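Local coordinates for protein cytochrome P450 RhF (Acinetobacter radioresistens, PDB 6RO8) that probably works as a heme-dependent monooxygenase, this chain being the heme domain of a longer protein that also carries an iron-sulfur module, at residues L44-F49 with P54-E59; M61-V66 with E89-S94; I80-C85 with S328-V333. All blocks are in the same frame, centred on the assembly; numbering follows the deposited sequence.

Contact 1. Residues L44-F49 with P54-E59; sequences LALKEF and PIFFSE
The ring of Phe-49 lies over the ring of Phe-56 in an offset stack, with centroids 4.3 Å apart and planes 27° from parallel. Phe-56 presents its CZ near the middle of one Phe-49 face, 3.9 Å above that plane, whereas Phe-49 reaches the Phe-56 face toward its rim through CE1. Phe-56 enters the pair with CG set between its backbone N and carbonyl carbon (chi1 64°), which directs the ring off the strand and against the helix. Leu-46, the N-cap residue of helix 47-52, approaches from a different direction: its CD2 meets the edge of Phe-56, in the ring plane and 4.0 Å from CZ. The carbonyl of Ala-45 likewise lies in plane at the edge of Phe-49. Where the two backbones come nearest, at Phe-49 and Pro-54, the proline has no N-H to offer, and its CA lies 3.1 Å from Phe-49 O, a bent CA-H...O contact at most. The pair joins what is probably helix A of the P450 fold to strand 55-58, the first strand of the beta-rich region, with Leu-24 of helix 20-29 also touching Phe-49 and Ile-65 of the next strand touching Phe-56. Apart from the backbone carbonyls, the chemistry is apolar and aromatic, which implies that helix and strand are held here by shape and dispersion and not by directed polar bonds.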
loop_
_atom_site.group_PDB
_atom_site.type_symbol
_atom_site.label_atom_id
_atom_site.label_comp_id
_atom_site.label_asym_id
_atom_site.label_seq_id
_atom_site.Cartn_x
_atom_site.Cartn_y
_atom_site.Cartn_z
ATOM N N LEU A 44 -7.504 14.348 7.676
ATOM C CA LEU A 44 -7.826 15.554 8.424
ATOM C C LEU A 44 -7.202 16.784 7.767
ATOM O O LEU A 44 -7.831 17.846 7.695
ATOM C CB LEU A 44 -7.381 15.397 9.882
ATOM C CG LEU A 44 -7.661 16.566 10.835
ATOM C CD1 LEU A 44 -9.159 16.900 10.880
ATOM C CD2 LEU A 44 -7.109 16.284 12.221
ATOM N N ALA A 45 -5.984 16.645 7.244
ATOM C CA ALA A 45 -5.305 17.759 6.601
ATOM C C ALA A 45 -6.053 18.252 5.368
ATOM O O ALA A 45 -5.889 19.410 4.976
ATOM C CB ALA A 45 -3.873 17.347 6.243
ATOM N N LEU A 46 -6.880 17.409 4.754
ATOM C CA LEU A 46 -7.605 17.782 3.548
ATOM C C LEU A 46 -9.073 18.082 3.833
ATOM O O LEU A 46 -9.862 18.279 2.903
ATOM C CB LEU A 46 -7.451 16.685 2.489
ATOM C CG LEU A 46 -5.981 16.688 2.021
ATOM C CD1 LEU A 46 -5.524 15.387 1.358
ATOM C CD2 LEU A 46 -5.676 17.921 1.139
ATOM N N LYS A 47 -9.442 18.152 5.110
ATOM C CA LYS A 47 -10.844 18.323 5.464
ATOM C C LYS A 47 -11.413 19.647 4.937
ATOM O O LYS A 47 -12.470 19.659 4.292
ATOM C CB LYS A 47 -11.008 18.209 6.978
ATOM C CG LYS A 47 -12.454 18.031 7.378
ATOM C CD LYS A 47 -12.565 17.403 8.742
ATOM C CE LYS A 47 -13.974 16.943 8.999
ATOM N NZ LYS A 47 -14.131 16.554 10.423
ATOM N N GLU A 48 -10.738 20.775 5.204
ATOM C CA GLU A 48 -11.209 22.051 4.661
ATOM C C GLU A 48 -11.351 21.976 3.148
ATOM O O GLU A 48 -12.280 22.554 2.566
ATOM C CB GLU A 48 -10.248 23.192 5.005
ATOM C CG GLU A 48 -9.810 23.354 6.447
ATOM C CD GLU A 48 -8.519 24.182 6.551
ATOM O OE1 GLU A 48 -7.425 23.668 6.195
ATOM O OE2 GLU A 48 -8.601 25.362 6.958
ATOM N N PHE A 49 -10.424 21.273 2.493
ATOM C CA PHE A 49 -10.443 21.197 1.036
ATOM C C PHE A 49 -11.607 20.351 0.532
ATOM O O PHE A 49 -12.245 20.709 -0.465
ATOM C CB PHE A 49 -9.106 20.664 0.522
ATOM C CG PHE A 49 -7.953 21.599 0.761
ATOM C CD1 PHE A 49 -7.698 22.642 -0.119
ATOM C CD2 PHE A 49 -7.133 21.441 1.871
ATOM C CE1 PHE A 49 -6.632 23.505 0.096
ATOM C CE2 PHE A 49 -6.059 22.307 2.094
ATOM C CZ PHE A 49 -5.811 23.341 1.208
ATOM N N PRO A 54 -12.235 21.233 -3.428
ATOM C CA PRO A 54 -12.022 19.772 -3.462
ATOM C C PRO A 54 -10.902 19.324 -4.374
ATOM O O PRO A 54 -10.244 18.316 -4.089
ATOM C CB PRO A 54 -13.378 19.235 -3.938
ATOM C CG PRO A 54 -14.335 20.347 -3.703
ATOM C CD PRO A 54 -13.575 21.609 -3.897
ATOM N N ILE A 55 -10.682 20.028 -5.470
ATOM C CA ILE A 55 -9.588 19.748 -6.383
ATOM C C ILE A 55 -8.754 21.009 -6.506
ATOM O O ILE A 55 -9.285 22.084 -6.805
ATOM C CB ILE A 55 -10.090 19.297 -7.765
ATOM C CG1 ILE A 55 -10.907 18.003 -7.631
ATOM C CG2 ILE A 55 -8.911 19.157 -8.712
ATOM C CD1 ILE A 55 -11.818 17.704 -8.801
ATOM N N PHE A 56 -7.459 20.889 -6.251
ATOM C CA PHE A 56 -6.595 22.052 -6.334
ATOM C C PHE A 56 -5.217 21.588 -6.763
ATOM O O PHE A 56 -4.869 20.414 -6.629
ATOM C CB PHE A 56 -6.558 22.800 -4.996
ATOM C CG PHE A 56 -5.965 21.995 -3.875
ATOM C CD1 PHE A 56 -6.772 21.172 -3.092
ATOM C CD2 PHE A 56 -4.597 22.061 -3.601
ATOM C CE1 PHE A 56 -6.235 20.429 -2.066
ATOM C CE2 PHE A 56 -4.053 21.318 -2.571
ATOM C CZ PHE A 56 -4.883 20.502 -1.796
ATOM N N PHE A 57 -4.441 22.514 -7.307
ATOM C CA PHE A 57 -3.081 22.215 -7.727
ATOM C C PHE A 57 -2.091 22.681 -6.665
ATOM O O PHE A 57 -2.108 23.849 -6.259
ATOM C CB PHE A 57 -2.745 22.859 -9.072
ATOM C CG PHE A 57 -1.409 22.451 -9.584
ATOM C CD1 PHE A 57 -1.237 21.197 -10.153
ATOM C CD2 PHE A 57 -0.302 23.291 -9.449
ATOM C CE1 PHE A 57 0.003 20.784 -10.601
ATOM C CE2 PHE A 57 0.954 22.882 -9.906
ATOM C CZ PHE A 57 1.102 21.627 -10.478
ATOM N N SER A 58 -1.229 21.773 -6.224
ATOM C CA SER A 58 -0.176 22.113 -5.281
ATOM C C SER A 58 1.112 22.367 -6.065
ATOM O O SER A 58 1.644 21.466 -6.728
ATOM C CB SER A 58 0.011 21.011 -4.240
ATOM O OG SER A 58 1.190 21.228 -3.467
ATOM N N GLU A 59 1.597 23.604 -6.008
ATOM C CA GLU A 59 2.914 23.904 -6.545
ATOM C C GLU A 59 4.013 23.331 -5.674
ATOM O O GLU A 59 5.114 23.060 -6.171
ATOM C CB GLU A 59 3.081 25.408 -6.681
ATOM C CG GLU A 59 2.076 26.002 -7.626
ATOM C CD GLU A 59 2.099 27.502 -7.619
ATOM O OE1 GLU A 59 1.105 28.104 -8.074
ATOM O OE2 GLU A 59 3.106 28.075 -7.152
#

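Contact 2. Residues M61-V66 with E89-S94; sequences MGYWIV and EKLTPS
Strand 63-66 starts at a G1 beta bulge, in which Gly-62 and Tyr-63 both face Ser-58, and from it the side chain of Tyr-63 is sent toward the irregular loop 89-94. This strand is the second of the mixed beta sheet of the P450 fold, while the loop leads from strand 82-83 to helix 96-104; the two backbones never pair, and a single tyrosine bridges them. Its ring meets Leu-91 obliquely, Tyr-63 CE1 lying 3.9 Å from Leu-91 CD1. That methyl reaches the ring because CG of Leu-91 stands anti to the backbone N (chi1 -170°), although the side chain does not leave its backbone in the direction of the strand. Leu-91 also touches Phe-342 of the adjacent strand 340-343, whose ring meets that of Tyr-63 as well, making a small apolar cluster. On the strand side, the carbonyl oxygen of Met-61 sits at the edge of the tyrosine ring, in its plane. The polar end is organised by basic residues. Glu-89 extends toward Tyr-63 with its carboxylate turned 72° from the ring, but its OE1 is claimed by a salt bridge to Lys-340. Arg-321 NH1 spans the two segments, hydrogen-bonding to both the tyrosine hydroxyl and the backbone oxygen of Glu-89. Tyr-63 OH and Glu-89 OE1 themselves remain 3.7 Å apart, the one bonded to Arg-321 NH1 and the other to Lys-340 NZ.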
loop_
_atom_site.group_PDB
_atom_site.type_symbol
_atom_site.label_atom_id
_atom_site.label_comp_id
_atom_site.label_asym_id
_atom_site.label_seq_id
_atom_site.Cartn_x
_atom_site.Cartn_y
_atom_site.Cartn_z
ATOM N N MET A 61 4.279 20.443 -4.696
ATOM C CA MET A 61 4.684 19.124 -5.161
ATOM C C MET A 61 4.296 18.818 -6.598
ATOM O O MET A 61 4.353 17.656 -6.995
ATOM C CB MET A 61 4.128 18.073 -4.223
ATOM C CG MET A 61 4.442 18.421 -2.811
ATOM S SD MET A 61 3.618 17.251 -1.873
ATOM C CE MET A 61 2.019 17.595 -2.550
ATOM N N GLY A 62 3.926 19.826 -7.383
ATOM C CA GLY A 62 3.723 19.638 -8.804
ATOM C C GLY A 62 2.582 18.715 -9.175
ATOM O O GLY A 62 2.583 18.153 -10.279
ATOM N N TYR A 63 1.596 18.556 -8.301
ATOM C CA TYR A 63 0.545 17.568 -8.497
ATOM C C TYR A 63 -0.810 18.213 -8.269
ATOM O O TYR A 63 -0.959 19.073 -7.397
ATOM C CB TYR A 63 0.710 16.363 -7.532
ATOM C CG TYR A 63 1.500 15.188 -8.075
ATOM C CD1 TYR A 63 2.887 15.232 -8.162
ATOM C CD2 TYR A 63 0.861 14.017 -8.465
ATOM C CE1 TYR A 63 3.609 14.161 -8.642
ATOM C CE2 TYR A 63 1.581 12.931 -8.947
ATOM C CZ TYR A 63 2.953 13.012 -9.035
ATOM O OH TYR A 63 3.674 11.941 -9.527
ATOM N N TRP A 64 -1.796 17.810 -9.056
ATOM C CA TRP A 64 -3.160 18.101 -8.651
ATOM C C TRP A 64 -3.511 17.249 -7.434
ATOM O O TRP A 64 -3.066 16.097 -7.300
ATOM C CB TRP A 64 -4.131 17.822 -9.790
ATOM C CG TRP A 64 -4.054 18.821 -10.897
ATOM C CD1 TRP A 64 -3.340 18.711 -12.056
ATOM C CD2 TRP A 64 -4.727 20.081 -10.955
ATOM N NE1 TRP A 64 -3.522 19.833 -12.834
ATOM C CE2 TRP A 64 -4.369 20.689 -12.181
ATOM C CE3 TRP A 64 -5.598 20.756 -10.093
ATOM C CZ2 TRP A 64 -4.852 21.940 -12.564
ATOM C CZ3 TRP A 64 -6.069 22.000 -10.471
ATOM C CH2 TRP A 64 -5.698 22.578 -11.702
ATOM N N ILE A 65 -4.282 17.830 -6.520
ATOM C CA ILE A 65 -4.753 17.106 -5.346
ATOM C C ILE A 65 -6.262 16.902 -5.473
ATOM O O ILE A 65 -7.013 17.853 -5.724
ATOM C CB ILE A 65 -4.385 17.833 -4.038
ATOM C CG1 ILE A 65 -2.911 18.258 -4.035
ATOM C CG2 ILE A 65 -4.738 16.950 -2.834
ATOM C CD1 ILE A 65 -1.926 17.212 -3.619
ATOM N N VAL A 66 -6.699 15.661 -5.310
ATOM C CA VAL A 66 -8.097 15.274 -5.481
ATOM C C VAL A 66 -8.557 14.687 -4.152
ATOM O O VAL A 66 -8.027 13.663 -3.705
ATOM C CB VAL A 66 -8.246 14.280 -6.635
ATOM C CG1 VAL A 66 -9.677 13.957 -6.884
ATOM C CG2 VAL A 66 -7.599 14.861 -7.884
ATOM N N GLU A 89 6.443 5.998 -10.365
ATOM C CA GLU A 89 7.429 6.996 -10.730
ATOM C C GLU A 89 8.035 7.656 -9.497
ATOM O O GLU A 89 7.358 7.883 -8.493
ATOM C CB GLU A 89 6.752 8.023 -11.624
ATOM C CG GLU A 89 7.557 9.236 -12.045
ATOM C CD GLU A 89 6.673 10.205 -12.780
ATOM O OE1 GLU A 89 6.100 11.101 -12.127
ATOM O OE2 GLU A 89 6.506 10.036 -14.002
ATOM N N LYS A 90 9.319 7.984 -9.583
ATOM C CA LYS A 90 9.998 8.548 -8.429
ATOM C C LYS A 90 9.517 9.974 -8.197
ATOM O O LYS A 90 9.506 10.800 -9.109
ATOM C CB LYS A 90 11.513 8.509 -8.609
ATOM C CG LYS A 90 12.229 9.111 -7.410
ATOM C CD LYS A 90 13.741 8.917 -7.407
ATOM C CE LYS A 90 14.380 9.378 -6.078
ATOM N NZ LYS A 90 14.427 10.852 -5.818
ATOM N N LEU A 91 9.091 10.255 -6.971
ATOM C CA LEU A 91 8.407 11.512 -6.713
ATOM C C LEU A 91 9.334 12.697 -6.939
ATOM O O LEU A 91 9.046 13.584 -7.750
ATOM C CB LEU A 91 7.861 11.510 -5.291
ATOM C CG LEU A 91 6.937 12.669 -4.988
ATOM C CD1 LEU A 91 5.667 12.521 -5.806
ATOM C CD2 LEU A 91 6.642 12.609 -3.519
ATOM N N THR A 92 10.453 12.727 -6.229
ATOM C CA THR A 92 11.373 13.843 -6.404
ATOM C C THR A 92 12.548 13.428 -7.289
ATOM O O THR A 92 13.048 12.298 -7.176
ATOM C CB THR A 92 11.888 14.334 -5.050
ATOM O OG1 THR A 92 13.009 13.547 -4.643
ATOM C CG2 THR A 92 10.797 14.204 -3.990
ATOM N N PRO A 93 12.983 14.289 -8.208
ATOM C CA PRO A 93 14.030 13.884 -9.156
ATOM C C PRO A 93 15.287 13.387 -8.461
ATOM O O PRO A 93 15.664 13.856 -7.382
ATOM C CB PRO A 93 14.306 15.163 -9.952
ATOM C CG PRO A 93 13.018 15.873 -9.931
ATOM C CD PRO A 93 12.391 15.584 -8.571
ATOM N N SER A 94 15.930 12.415 -9.095
ATOM C CA SER A 94 17.133 11.835 -8.534
ATOM C C SER A 94 18.297 12.795 -8.747
ATOM O O SER A 94 18.424 13.406 -9.813
ATOM C CB SER A 94 17.403 10.471 -9.170
ATOM O OG SER A 94 16.194 9.751 -9.404
#

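Contact 3. Residues I80-C85 with S328-V333; sequences ITFSAC and SEVSGV
Ser-328 OG is hydrogen-bonded to the backbone oxygen of Thr-326 and at the same time lies beside two carbon groups of the facing segment, 3.7 Å from Phe-82 CE1 and 3.7 Å from Thr-81 CG2. Ser-328 CB itself comes to 3.5 Å from Thr-81 CG2. Thr-81 divides its branches between two tasks: the methyl, anti to the backbone N, serves the contact, while OG1 swings to a hydrogen bond with Asp-78. The CB of Thr-81 also sits over the centre of one face of Phe-82. Phe-82 CZ lies 3.8 Å from Val-330 CG2, which, like Ser-328 OG, meets the ring obliquely. Phe-335, on the other arm of the hairpin, touches both Phe-82 and Val-330. The type I' turn from Val-330 to Val-333 closes this two-stranded hairpin, and Phe-82 joins it to strand 82-83, an outer strand of the mixed sheet. Phe-82 also packs on Arg-322, a heme-binding residue, and its side chain is about 10 Å from the heme. With the serine and threonine hydroxyls bonded to Thr-326 and Asp-78, what meets across the contact is methyl groups, the Phe-82 ring and the flank of the serine, which implies a mainly van der Waals joint.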
loop_
_atom_site.group_PDB
_atom_site.type_symbol
_atom_site.label_atom_id
_atom_site.label_comp_id
_atom_site.label_asym_id
_atom_site.label_seq_id
_atom_site.Cartn_x
_atom_site.Cartn_y
_atom_site.Cartn_z
ATOM N N ILE A 80 -7.962 5.268 -19.522
ATOM C CA ILE A 80 -7.402 5.771 -20.768
ATOM C C ILE A 80 -7.050 7.251 -20.622
ATOM O O ILE A 80 -5.907 7.654 -20.867
ATOM C CB ILE A 80 -8.349 5.479 -21.956
ATOM C CG1 ILE A 80 -9.788 5.899 -21.660
ATOM C CG2 ILE A 80 -8.362 3.974 -22.250
ATOM C CD1 ILE A 80 -10.515 6.616 -22.814
ATOM N N THR A 81 -7.990 8.063 -20.126
ATOM C CA THR A 81 -7.679 9.458 -19.819
ATOM C C THR A 81 -6.646 9.571 -18.704
ATOM O O THR A 81 -5.635 10.268 -18.849
ATOM C CB THR A 81 -8.942 10.205 -19.413
ATOM O OG1 THR A 81 -10.031 9.756 -20.227
ATOM C CG2 THR A 81 -8.741 11.700 -19.610
ATOM N N PHE A 82 -6.900 8.917 -17.572
ATOM C CA PHE A 82 -6.032 8.996 -16.400
ATOM C C PHE A 82 -5.279 7.683 -16.285
ATOM O O PHE A 82 -5.829 6.677 -15.831
ATOM C CB PHE A 82 -6.849 9.303 -15.155
ATOM C CG PHE A 82 -7.854 10.368 -15.377
ATOM C CD1 PHE A 82 -7.452 11.681 -15.527
ATOM C CD2 PHE A 82 -9.193 10.056 -15.488
ATOM C CE1 PHE A 82 -8.367 12.667 -15.755
ATOM C CE2 PHE A 82 -10.111 11.040 -15.717
ATOM C CZ PHE A 82 -9.695 12.354 -15.853
ATOM N N SER A 83 -4.023 7.696 -16.694
ATOM C CA SER A 83 -3.262 6.466 -16.775
ATOM C C SER A 83 -2.374 6.289 -15.550
ATOM O O SER A 83 -1.992 7.246 -14.868
ATOM C CB SER A 83 -2.406 6.441 -18.038
ATOM O OG SER A 83 -1.060 6.791 -17.754
ATOM N N ALA A 84 -2.030 5.035 -15.305
ATOM C CA ALA A 84 -1.275 4.607 -14.146
ATOM C C ALA A 84 0.226 4.721 -14.337
ATOM O O ALA A 84 0.970 4.287 -13.453
ATOM C CB ALA A 84 -1.635 3.156 -13.813
ATOM N N CYS A 85 0.685 5.295 -15.459
ATOM C CA CYS A 85 2.101 5.220 -15.818
ATOM C C CYS A 85 2.996 5.788 -14.725
ATOM O O CYS A 85 4.072 5.244 -14.456
ATOM C CB CYS A 85 2.342 5.926 -17.151
ATOM S SG CYS A 85 1.967 7.704 -17.209
ATOM N N SER A 328 -8.925 17.115 -20.266
ATOM C CA SER A 328 -10.034 16.447 -19.606
ATOM C C SER A 328 -10.500 17.373 -18.499
ATOM O O SER A 328 -9.816 18.338 -18.149
ATOM C CB SER A 328 -9.593 15.095 -19.047
ATOM O OG SER A 328 -8.321 15.222 -18.427
ATOM N N GLU A 329 -11.660 17.073 -17.937
ATOM C CA GLU A 329 -12.045 17.842 -16.771
ATOM C C GLU A 329 -12.816 16.969 -15.791
ATOM O O GLU A 329 -13.501 16.014 -16.168
ATOM C CB GLU A 329 -12.831 19.088 -17.168
ATOM C CG GLU A 329 -14.135 18.823 -17.868
ATOM C CD GLU A 329 -15.263 18.627 -16.877
ATOM O OE1 GLU A 329 -15.846 17.520 -16.833
ATOM O OE2 GLU A 329 -15.547 19.577 -16.117
ATOM N N VAL A 330 -12.661 17.301 -14.514
ATOM C CA VAL A 330 -13.316 16.619 -13.407
ATOM C C VAL A 330 -13.884 17.709 -12.509
ATOM O O VAL A 330 -13.150 18.615 -12.100
ATOM C CB VAL A 330 -12.339 15.710 -12.632
ATOM C CG1 VAL A 330 -13.030 14.985 -11.491
ATOM C CG2 VAL A 330 -11.687 14.713 -13.586
ATOM N N SER A 331 -15.186 17.652 -12.246
ATOM C CA SER A 331 -15.875 18.592 -11.352
ATOM C C SER A 331 -15.426 20.042 -11.553
ATOM O O SER A 331 -15.070 20.745 -10.603
ATOM C CB SER A 331 -15.684 18.184 -9.895
ATOM O OG SER A 331 -16.559 17.130 -9.556
ATOM N N GLY A 332 -15.422 20.485 -12.811
ATOM C CA GLY A 332 -15.175 21.885 -13.102
ATOM C C GLY A 332 -13.729 22.312 -13.173
ATOM O O GLY A 332 -13.459 23.520 -13.219
ATOM N N VAL A 333 -12.791 21.366 -13.199
ATOM C CA VAL A 333 -11.359 21.650 -13.271
ATOM C C VAL A 333 -10.797 20.938 -14.497
ATOM O O VAL A 333 -10.962 19.720 -14.630
ATOM C CB VAL A 333 -10.638 21.197 -11.990
ATOM C CG1 VAL A 333 -9.158 21.612 -11.997
ATOM C CG2 VAL A 333 -11.355 21.748 -10.778
#

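In the fold
From the N terminus, contact 1 closes first, a short loop in which helix 47-52 runs into strand 55-58. The chain then turns back into strand 63-66, where contact 2 opens, and the two are joined directly by the antiparallel pairing of those strands. Contact 2 closes at 89-94, but contact 3 has by then opened at 80-85, and its partner arrives only at 328-333, after a long and mainly helical excursion; contacts 2 and 3 therefore cross. Ile-55 packs on Val-330 and Val-333, and Trp-64 on Val-333, so the late hairpin leans on both early strands. Together the three contacts bind N-terminal helix, mixed sheet, following loop and distant hairpin into one region.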